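Local coordinates for precorrin-3 methylase (Rhodobacter capsulatus, PDB 3NUT), which probably transfers a methyl group from S-adenosyl-L-methionine to a precorrin intermediate on the route to vitamin B12, at residues A[55-60]-A[77-82]; A[150-155]-A[181-186]; A[158-163]-A[189-194]. All blocks are in the same frame, centred on the assembly; numbering follows the deposited sequence.

Contact 1. Residues A[55-60]-A[77-82]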
loop_
_atom_site.group_PDB
_atom_site.type_symbol
_atom_site.label_atom_id
_atom_site.label_comp_id
_atom_site.label_asym_id
_atom_site.label_seq_id
_atom_site.Cartn_x
_atom_site.Cartn_y
_atom_site.Cartn_z
ATOM N N THR A 55 15.040 1.325 -26.721
ATOM C CA THR A 55 14.320 0.215 -27.301
ATOM C C THR A 55 13.290 -0.371 -26.319
ATOM O O THR A 55 13.510 -0.432 -25.091
ATOM C CB THR A 55 15.292 -0.829 -27.908
ATOM O OG1 THR A 55 14.797 -2.137 -27.678
ATOM C CG2 THR A 55 16.636 -0.774 -27.266
ATOM N N LEU A 56 12.157 -0.778 -26.870
ATOM C CA LEU A 56 11.012 -1.258 -26.093
ATOM C C LEU A 56 10.731 -2.707 -26.434
ATOM O O LEU A 56 10.813 -3.091 -27.599
ATOM C CB LEU A 56 9.778 -0.442 -26.450
ATOM C CG LEU A 56 9.313 0.801 -25.696
ATOM C CD1 LEU A 56 10.401 1.804 -25.496
ATOM C CD2 LEU A 56 8.131 1.387 -26.455
ATOM N N HIS A 57 10.375 -3.500 -25.420
ATOM C CA HIS A 57 10.179 -4.940 -25.578
ATOM C C HIS A 57 8.777 -5.260 -25.116
ATOM O O HIS A 57 8.538 -5.356 -23.926
ATOM C CB HIS A 57 11.216 -5.732 -24.758
ATOM C CG HIS A 57 12.631 -5.335 -25.030
ATOM N ND1 HIS A 57 13.465 -6.052 -25.870
ATOM C CD2 HIS A 57 13.354 -4.271 -24.603
ATOM C CE1 HIS A 57 14.636 -5.454 -25.945
ATOM N NE2 HIS A 57 14.601 -4.374 -25.183
ATOM N N PRO A 58 7.839 -5.460 -26.061
ATOM C CA PRO A 58 6.410 -5.607 -25.696
ATOM C C PRO A 58 6.080 -6.932 -24.986
ATOM O O PRO A 58 6.499 -8.005 -25.417
ATOM C CB PRO A 58 5.683 -5.519 -27.052
ATOM C CG PRO A 58 6.752 -5.084 -28.053
ATOM C CD PRO A 58 8.050 -5.587 -27.509
ATOM N N THR A 59 5.380 -6.855 -23.878
ATOM C CA THR A 59 4.897 -8.060 -23.236
ATOM C C THR A 59 3.403 -7.877 -23.061
ATOM O O THR A 59 2.874 -6.763 -23.192
ATOM C CB THR A 59 5.580 -8.338 -21.837
ATOM O OG1 THR A 59 4.969 -7.543 -20.821
ATOM C CG2 THR A 59 7.064 -8.033 -21.843
ATOM N N ASP A 60 2.708 -8.961 -22.788
ATOM C CA ASP A 60 1.295 -8.845 -22.480
ATOM C C ASP A 60 1.176 -8.419 -21.020
ATOM O O ASP A 60 2.189 -8.242 -20.327
ATOM C CB ASP A 60 0.572 -10.160 -22.762
ATOM C CG ASP A 60 1.068 -11.272 -21.899
ATOM O OD1 ASP A 60 1.592 -10.968 -20.804
ATOM O OD2 ASP A 60 0.927 -12.444 -22.314
ATOM N N GLU A 77 24.734 -7.433 -20.743
ATOM C CA GLU A 77 25.379 -6.814 -21.886
ATOM C C GLU A 77 25.639 -5.348 -21.630
ATOM O O GLU A 77 26.043 -4.636 -22.555
ATOM C CB GLU A 77 24.503 -6.894 -23.130
ATOM C CG GLU A 77 24.098 -8.255 -23.546
ATOM C CD GLU A 77 23.027 -8.204 -24.618
ATOM O OE1 GLU A 77 22.604 -7.082 -25.000
ATOM O OE2 GLU A 77 22.605 -9.293 -25.067
ATOM N N GLY A 78 25.354 -4.881 -20.417
ATOM C CA GLY A 78 25.508 -3.475 -20.089
ATOM C C GLY A 78 24.270 -2.588 -20.274
ATOM O O GLY A 78 24.325 -1.396 -20.022
ATOM N N ARG A 79 23.142 -3.180 -20.664
ATOM C CA ARG A 79 21.882 -2.432 -20.847
ATOM C C ARG A 79 21.235 -1.978 -19.520
ATOM O O ARG A 79 21.382 -2.616 -18.483
ATOM C CB ARG A 79 20.900 -3.224 -21.741
ATOM C CG ARG A 79 21.337 -3.287 -23.221
ATOM C CD ARG A 79 20.709 -4.463 -24.007
ATOM N NE ARG A 79 19.794 -4.024 -25.071
ATOM C CZ ARG A 79 19.199 -4.826 -25.977
ATOM N NH1 ARG A 79 19.401 -6.153 -25.979
ATOM N NH2 ARG A 79 18.381 -4.296 -26.884
ATOM N N ARG A 80 20.557 -0.843 -19.562
ATOM C CA ARG A 80 19.882 -0.312 -18.404
ATOM C C ARG A 80 18.386 -0.589 -18.621
ATOM O O ARG A 80 17.707 0.155 -19.336
ATOM C CB ARG A 80 20.175 1.202 -18.239
ATOM C CG ARG A 80 21.542 1.525 -17.672
ATOM C CD ARG A 80 21.895 3.005 -17.768
ATOM N NE ARG A 80 22.735 3.171 -18.947
ATOM C CZ ARG A 80 22.650 4.162 -19.826
ATOM N NH1 ARG A 80 21.745 5.135 -19.691
ATOM N NH2 ARG A 80 23.468 4.151 -20.866
ATOM N N VAL A 81 17.895 -1.635 -17.964
ATOM C CA VAL A 81 16.602 -2.229 -18.251
ATOM C C VAL A 81 15.614 -1.824 -17.174
ATOM O O VAL A 81 15.839 -2.091 -15.997
ATOM C CB VAL A 81 16.691 -3.777 -18.312
ATOM C CG1 VAL A 81 15.427 -4.382 -18.858
ATOM C CG2 VAL A 81 17.909 -4.232 -19.185
ATOM N N VAL A 82 14.528 -1.157 -17.580
ATOM C CA VAL A 82 13.424 -0.883 -16.676
ATOM C C VAL A 82 12.299 -1.844 -17.015
ATOM O O VAL A 82 11.808 -1.866 -18.138
ATOM C CB VAL A 82 12.880 0.575 -16.806
ATOM C CG1 VAL A 82 11.649 0.778 -15.888
ATOM C CG2 VAL A 82 13.989 1.620 -16.481
#

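Contact 2. Residues A[150-155]-A[181-186]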
loop_
_atom_site.group_PDB
_atom_site.type_symbol
_atom_site.label_atom_id
_atom_site.label_comp_id
_atom_site.label_asym_id
_atom_site.label_seq_id
_atom_site.Cartn_x
_atom_site.Cartn_y
_atom_site.Cartn_z
ATOM N N GLU A 150 -8.288 -23.917 -2.350
ATOM C CA GLU A 150 -8.092 -24.223 -0.939
ATOM C C GLU A 150 -7.399 -23.101 -0.143
ATOM O O GLU A 150 -7.894 -22.697 0.912
ATOM C CB GLU A 150 -7.296 -25.524 -0.846
ATOM C CG GLU A 150 -7.330 -26.229 0.495
ATOM C CD GLU A 150 -6.144 -27.180 0.658
ATOM O OE1 GLU A 150 -6.365 -28.419 0.698
ATOM O OE2 GLU A 150 -4.991 -26.683 0.716
ATOM N N ILE A 151 -6.271 -22.594 -0.647
ATOM C CA ILE A 151 -5.493 -21.575 0.073
ATOM C C ILE A 151 -6.177 -20.197 0.128
ATOM O O ILE A 151 -6.176 -19.525 1.168
ATOM C CB ILE A 151 -4.076 -21.417 -0.500
ATOM C CG1 ILE A 151 -3.323 -22.764 -0.502
ATOM C CG2 ILE A 151 -3.302 -20.296 0.256
ATOM C CD1 ILE A 151 -2.891 -23.290 0.885
ATOM N N LEU A 152 -6.744 -19.778 -0.993
ATOM C CA LEU A 152 -7.553 -18.561 -1.054
ATOM C C LEU A 152 -8.675 -18.553 0.005
ATOM O O LEU A 152 -8.975 -17.512 0.624
ATOM C CB LEU A 152 -8.144 -18.406 -2.460
ATOM C CG LEU A 152 -9.035 -17.193 -2.683
ATOM C CD1 LEU A 152 -8.310 -15.921 -2.239
ATOM C CD2 LEU A 152 -9.506 -17.092 -4.144
ATOM N N GLU A 153 -9.283 -19.722 0.207
ATOM C CA GLU A 153 -10.365 -19.879 1.171
ATOM C C GLU A 153 -9.818 -19.721 2.595
ATOM O O GLU A 153 -10.386 -18.983 3.409
ATOM C CB GLU A 153 -11.069 -21.231 0.969
ATOM C CG GLU A 153 -12.441 -21.341 1.659
ATOM C CD GLU A 153 -12.936 -22.783 1.830
ATOM O OE1 GLU A 153 -14.116 -22.935 2.232
ATOM O OE2 GLU A 153 -12.163 -23.752 1.588
ATOM N N LYS A 154 -8.701 -20.386 2.883
ATOM C CA LYS A 154 -8.036 -20.232 4.179
ATOM C C LYS A 154 -7.714 -18.745 4.453
ATOM O O LYS A 154 -7.807 -18.277 5.601
ATOM C CB LYS A 154 -6.777 -21.113 4.247
ATOM C CG LYS A 154 -5.863 -20.874 5.470
ATOM C CD LYS A 154 -4.591 -21.730 5.440
ATOM C CE LYS A 154 -3.576 -21.209 4.418
ATOM N NZ LYS A 154 -2.249 -21.935 4.521
ATOM N N ARG A 155 -7.373 -18.007 3.394
ATOM C CA ARG A 155 -7.021 -16.602 3.530
ATOM C C ARG A 155 -8.283 -15.794 3.798
ATOM O O ARG A 155 -8.307 -14.975 4.721
ATOM C CB ARG A 155 -6.286 -16.063 2.285
ATOM C CG ARG A 155 -4.896 -16.647 2.050
ATOM C CD ARG A 155 -3.798 -15.862 2.770
ATOM N NE ARG A 155 -2.489 -16.522 2.790
ATOM C CZ ARG A 155 -1.754 -16.784 1.702
ATOM N NH1 ARG A 155 -2.219 -16.460 0.486
ATOM N NH2 ARG A 155 -0.548 -17.366 1.830
ATOM N N THR A 181 -17.777 -15.417 -7.237
ATOM C CA THR A 181 -19.051 -15.883 -6.692
ATOM C C THR A 181 -18.805 -16.687 -5.415
ATOM O O THR A 181 -19.492 -16.460 -4.419
ATOM C CB THR A 181 -19.818 -16.755 -7.715
ATOM O OG1 THR A 181 -19.968 -16.034 -8.944
ATOM C CG2 THR A 181 -21.211 -17.170 -7.175
ATOM N N ARG A 182 -17.830 -17.607 -5.436
ATOM C CA ARG A 182 -17.445 -18.349 -4.223
ATOM C C ARG A 182 -17.014 -17.385 -3.111
ATOM O O ARG A 182 -17.476 -17.505 -1.975
ATOM C CB ARG A 182 -16.330 -19.371 -4.473
ATOM C CG ARG A 182 -16.539 -20.367 -5.616
ATOM C CD ARG A 182 -17.031 -21.752 -5.142
ATOM N NE ARG A 182 -16.021 -22.653 -4.547
ATOM C CZ ARG A 182 -15.171 -23.426 -5.237
ATOM N NH1 ARG A 182 -15.163 -23.403 -6.567
ATOM N NH2 ARG A 182 -14.311 -24.217 -4.601
ATOM N N VAL A 183 -16.149 -16.423 -3.449
ATOM C CA VAL A 183 -15.639 -15.443 -2.480
ATOM C C VAL A 183 -16.732 -14.651 -1.753
ATOM O O VAL A 183 -16.644 -14.458 -0.540
ATOM C CB VAL A 183 -14.592 -14.471 -3.127
ATOM C CG1 VAL A 183 -14.336 -13.252 -2.241
ATOM C CG2 VAL A 183 -13.279 -15.205 -3.421
ATOM N N LEU A 184 -17.747 -14.190 -2.484
ATOM C CA LEU A 184 -18.918 -13.540 -1.869
ATOM C C LEU A 184 -19.695 -14.479 -0.928
ATOM O O LEU A 184 -20.212 -14.047 0.112
ATOM C CB LEU A 184 -19.856 -12.988 -2.942
ATOM C CG LEU A 184 -19.347 -11.802 -3.758
ATOM C CD1 LEU A 184 -20.233 -11.561 -4.947
ATOM C CD2 LEU A 184 -19.251 -10.538 -2.897
ATOM N N GLU A 185 -19.777 -15.753 -1.313
ATOM C CA GLU A 185 -20.455 -16.772 -0.518
ATOM C C GLU A 185 -19.708 -16.928 0.793
ATOM O O GLU A 185 -20.311 -16.832 1.867
ATOM C CB GLU A 185 -20.541 -18.119 -1.279
ATOM C CG GLU A 185 -21.518 -19.157 -0.674
ATOM C CD GLU A 185 -21.263 -20.597 -1.148
ATOM O OE1 GLU A 185 -22.218 -21.243 -1.634
ATOM O OE2 GLU A 185 -20.110 -21.088 -1.037
ATOM N N ILE A 186 -18.396 -17.151 0.705
ATOM C CA ILE A 186 -17.560 -17.216 1.902
ATOM C C ILE A 186 -17.786 -15.971 2.771
ATOM O O ILE A 186 -17.862 -16.057 3.997
ATOM C CB ILE A 186 -16.048 -17.309 1.577
ATOM C CG1 ILE A 186 -15.762 -18.232 0.382
ATOM C CG2 ILE A 186 -15.252 -17.706 2.833
ATOM C CD1 ILE A 186 -15.481 -19.666 0.724
#

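Contact 3. Residues A[158-163]-A[189-194]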
loop_
_atom_site.group_PDB
_atom_site.type_symbol
_atom_site.label_atom_id
_atom_site.label_comp_id
_atom_site.label_asym_id
_atom_site.label_seq_id
_atom_site.Cartn_x
_atom_site.Cartn_y
_atom_site.Cartn_z
ATOM N N HIS A 158 -9.803 -16.351 7.469
ATOM C CA HIS A 158 -8.999 -15.732 8.512
ATOM C C HIS A 158 -8.995 -14.189 8.529
ATOM O O HIS A 158 -8.844 -13.572 9.589
ATOM C CB HIS A 158 -7.596 -16.287 8.481
ATOM C CG HIS A 158 -7.511 -17.661 9.045
ATOM N ND1 HIS A 158 -7.516 -17.904 10.401
ATOM C CD2 HIS A 158 -7.463 -18.871 8.443
ATOM C CE1 HIS A 158 -7.458 -19.206 10.612
ATOM N NE2 HIS A 158 -7.422 -19.815 9.439
ATOM N N ALA A 159 -9.178 -13.574 7.368
ATOM C CA ALA A 159 -9.227 -12.122 7.283
ATOM C C ALA A 159 -10.587 -11.707 7.849
ATOM O O ALA A 159 -10.695 -10.765 8.627
ATOM C CB ALA A 159 -9.061 -11.663 5.826
ATOM N N ALA A 160 -11.610 -12.466 7.473
ATOM C CA ALA A 160 -12.936 -12.315 8.030
ATOM C C ALA A 160 -12.916 -12.409 9.548
ATOM O O ALA A 160 -13.493 -11.552 10.219
ATOM C CB ALA A 160 -13.895 -13.346 7.431
ATOM N N ARG A 161 -12.239 -13.422 10.088
ATOM C CA ARG A 161 -12.331 -13.711 11.525
ATOM C C ARG A 161 -11.501 -12.767 12.377
ATOM O O ARG A 161 -11.881 -12.455 13.502
ATOM C CB ARG A 161 -12.003 -15.186 11.840
ATOM C CG ARG A 161 -13.066 -16.187 11.368
ATOM C CD ARG A 161 -12.591 -17.640 11.490
ATOM N NE ARG A 161 -13.394 -18.557 10.671
ATOM C CZ ARG A 161 -13.124 -19.856 10.502
ATOM N NH1 ARG A 161 -12.069 -20.401 11.085
ATOM N NH2 ARG A 161 -13.894 -20.608 9.729
ATOM N N GLY A 162 -10.372 -12.311 11.839
ATOM C CA GLY A 162 -9.525 -11.324 12.509
ATOM C C GLY A 162 -10.130 -9.940 12.394
ATOM O O GLY A 162 -9.649 -8.984 13.000
ATOM N N ASP A 163 -11.201 -9.846 11.620
ATOM C CA ASP A 163 -11.906 -8.587 11.403
ATOM C C ASP A 163 -11.009 -7.555 10.701
ATOM O O ASP A 163 -11.066 -6.356 10.998
ATOM C CB ASP A 163 -12.487 -8.018 12.710
ATOM C CG ASP A 163 -13.452 -6.852 12.457
ATOM O OD1 ASP A 163 -14.269 -6.949 11.508
ATOM O OD2 ASP A 163 -13.383 -5.832 13.189
ATOM N N GLU A 189 -20.867 -16.051 4.454
ATOM C CA GLU A 189 -20.716 -17.063 5.501
ATOM C C GLU A 189 -20.118 -16.502 6.771
ATOM O O GLU A 189 -20.626 -16.767 7.851
ATOM C CB GLU A 189 -19.942 -18.288 5.015
ATOM C CG GLU A 189 -20.804 -19.221 4.168
ATOM C CD GLU A 189 -20.138 -20.547 3.825
ATOM O OE1 GLU A 189 -19.136 -20.908 4.470
ATOM O OE2 GLU A 189 -20.634 -21.240 2.912
ATOM N N GLU A 190 -19.073 -15.692 6.644
ATOM C CA GLU A 190 -18.265 -15.292 7.809
ATOM C C GLU A 190 -18.532 -13.887 8.369
ATOM O O GLU A 190 -17.994 -13.527 9.416
ATOM C CB GLU A 190 -16.779 -15.451 7.481
ATOM C CG GLU A 190 -16.337 -16.879 7.250
ATOM C CD GLU A 190 -15.851 -17.559 8.510
ATOM O OE1 GLU A 190 -15.578 -16.866 9.514
ATOM O OE2 GLU A 190 -15.719 -18.799 8.495
ATOM N N CYS A 191 -19.367 -13.107 7.686
ATOM C CA CYS A 191 -19.573 -11.700 8.031
ATOM C C CYS A 191 -21.039 -11.326 8.182
ATOM O O CYS A 191 -21.919 -11.973 7.613
ATOM C CB CYS A 191 -18.957 -10.799 6.947
ATOM S SG CYS A 191 -17.175 -11.013 6.645
ATOM N N GLU A 192 -21.290 -10.256 8.932
ATOM C CA GLU A 192 -22.633 -9.691 9.074
ATOM C C GLU A 192 -23.125 -9.111 7.743
ATOM O O GLU A 192 -22.351 -8.458 7.038
ATOM C CB GLU A 192 -22.643 -8.608 10.155
ATOM C CG GLU A 192 -21.994 -7.275 9.743
ATOM C CD GLU A 192 -20.467 -7.297 9.768
ATOM O OE1 GLU A 192 -19.873 -8.245 10.337
ATOM O OE2 GLU A 192 -19.861 -6.346 9.224
ATOM N N PRO A 193 -24.410 -9.340 7.397
ATOM C CA PRO A 193 -25.052 -8.876 6.147
ATOM C C PRO A 193 -24.821 -7.409 5.744
ATOM O O PRO A 193 -24.692 -7.119 4.546
ATOM C CB PRO A 193 -26.546 -9.095 6.425
ATOM C CG PRO A 193 -26.571 -10.264 7.345
ATOM C CD PRO A 193 -25.314 -10.200 8.186
ATOM N N GLY A 194 -24.804 -6.499 6.721
ATOM C CA GLY A 194 -24.592 -5.067 6.457
ATOM C C GLY A 194 -23.135 -4.622 6.277
ATOM O O GLY A 194 -22.832 -3.421 6.363
#

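Contact 1. Residues A[55-60]-A[77-82]
At the margin of the parallel sheet in the N-terminal half, T55 and H57 of the outermost strand, 55-58, meet R79, which leads into strand 80-85. The two strands are not neighbours in the sheet; strand 37-40 runs between them, and the arginine has to reach past it. R79 bends at chi3 (114°), and its terminal NH2 alone makes the touch. T55 CG2 lies in the plane of the guanidinium, at its edge, 3.9 Å from R79 NH2. On the other partner the same nitrogen comes up to the edge of the imidazole, with H57 CE1 4.0 Å from R79 NH2, while the two flat groups are turned 73° apart. No hydrogen bond joins the two segments directly. D37 of the strand in between probably holds the two together: its OD2 is hydrogen-bonded to H57 NE2 and forms a salt bridge with R79 NH2. Strand 55-58, helix 65-76 and strand 80-85 make a beta-alpha-beta crossover that skips over strand 37-40; G78 follows the helix in a Schellman motif. M74 of that helix packs against both H57 and R79, and V39 of strand 37-40 against H57.

Contact 2. Residues A[150-155]-A[181-186]
I186 and E153 carry most of this helix-to-helix contact, with V183, a turn before I186, and L152, next to E153, adding a second pair. The tip of the isoleucine, I186 CD1, rests against the aliphatic part of the glutamate, 3.6 Å from E153 CG, and the two side chains cross at about a right angle. With CG anti to the backbone N (chi1 -164°) and the chain extended beyond it, E153 lays its methylene group on I186 while the carboxylate runs on past the methyl, E153 OE1 being 3.9 Å from I186 CD1. That oxygen has a long, weak ion pair with R157, a residue of the same helix that I186 also touches. The second pair is purely apolar and looser: L152 CD2 stands 4.3 Å from V183 CG2. Both residues are buried, V183 packing further on L156 and L152 on L142. Away from this interface, R155 of helix 149-161 makes a salt bridge to D136 of the second subunit, so the helix serves two partners. Strands 137-141 and 165-169 are parallel, and these helices follow them in turn; their side-by-side packing is that of consecutive beta-alpha units in the C-terminal half of a tetrapyrrole methylase.

Contact 3. Residues A[158-163]-A[189-194]
E190 OE2 is gripped by two arginines of helix 149-161: R161 NH2 stands 2.9 Å from E190 OE2, and R157 NH1 makes a second salt bridge to the same oxygen. R161 takes hold of the carboxylate side-on, using NE as well, with R161 NE to E190 OE1 at 3.0 Å and an N-H...O angle of 161°. Both oxygens are met on their syn side and lie close to the guanidinium plane, yet the two flat groups are not coplanar; they are turned 36° apart, which puts the nitrogens somewhat out of the carboxylate plane. The pairing of two N-H groups with two oxygens still restricts rotation of either group. R161 reaches across with its chain extended from CG to NE, whereas E190 folds at chi2 (-91°) to bring its acid alongside. An alanine at E190 would leave R161 and R157 without their shared carboxylate, and the R161 guanidinium would probably be set free to turn.

Beneath the ion pair the backbones come close, A160 CA and E190 CA being 6.1 Å apart. The small A160 permits this: A160 CB touches E190 CB at 3.6 Å and C191 SG at 4.1 Å. C191 also packs on L215. E189 adds a further salt bridge to R157, so R157 is paired with two successive glutamates of helix 179-190. On the other flank, H158 meets H158 of the second subunit, and R161 packs on that same histidine. Both helices finish here: D163, with positive phi, is the first residue beyond helix 149-161 to leave helical angles, in a Schellman motif, and C191 leaves helix 179-190. The arrangement is that of two neighbouring helix C-termini on one side of an alpha/beta domain, clasped by salt bridges next to a dimer interface.

Contacts 2 and 3 join the same two helices, 149-161 and 179-190, at successive levels, their centres about 12 Å apart. Contact 2 is the buried level, held by aliphatic packing; contact 3, at the helix ends and partly buried, adds a bidentate salt bridge to a small apolar patch. Both also have residues that touch the second subunit. Contact 1 stands apart, about 38 Å from contact 2 and 44 Å from contact 3 between centres, on the opposite side of the chain's centre. It is a surface contact between strand 55-58 and the approach to strand 80-85, with no direct polar bond, its polar groups instead sharing an aspartate of the intervening strand.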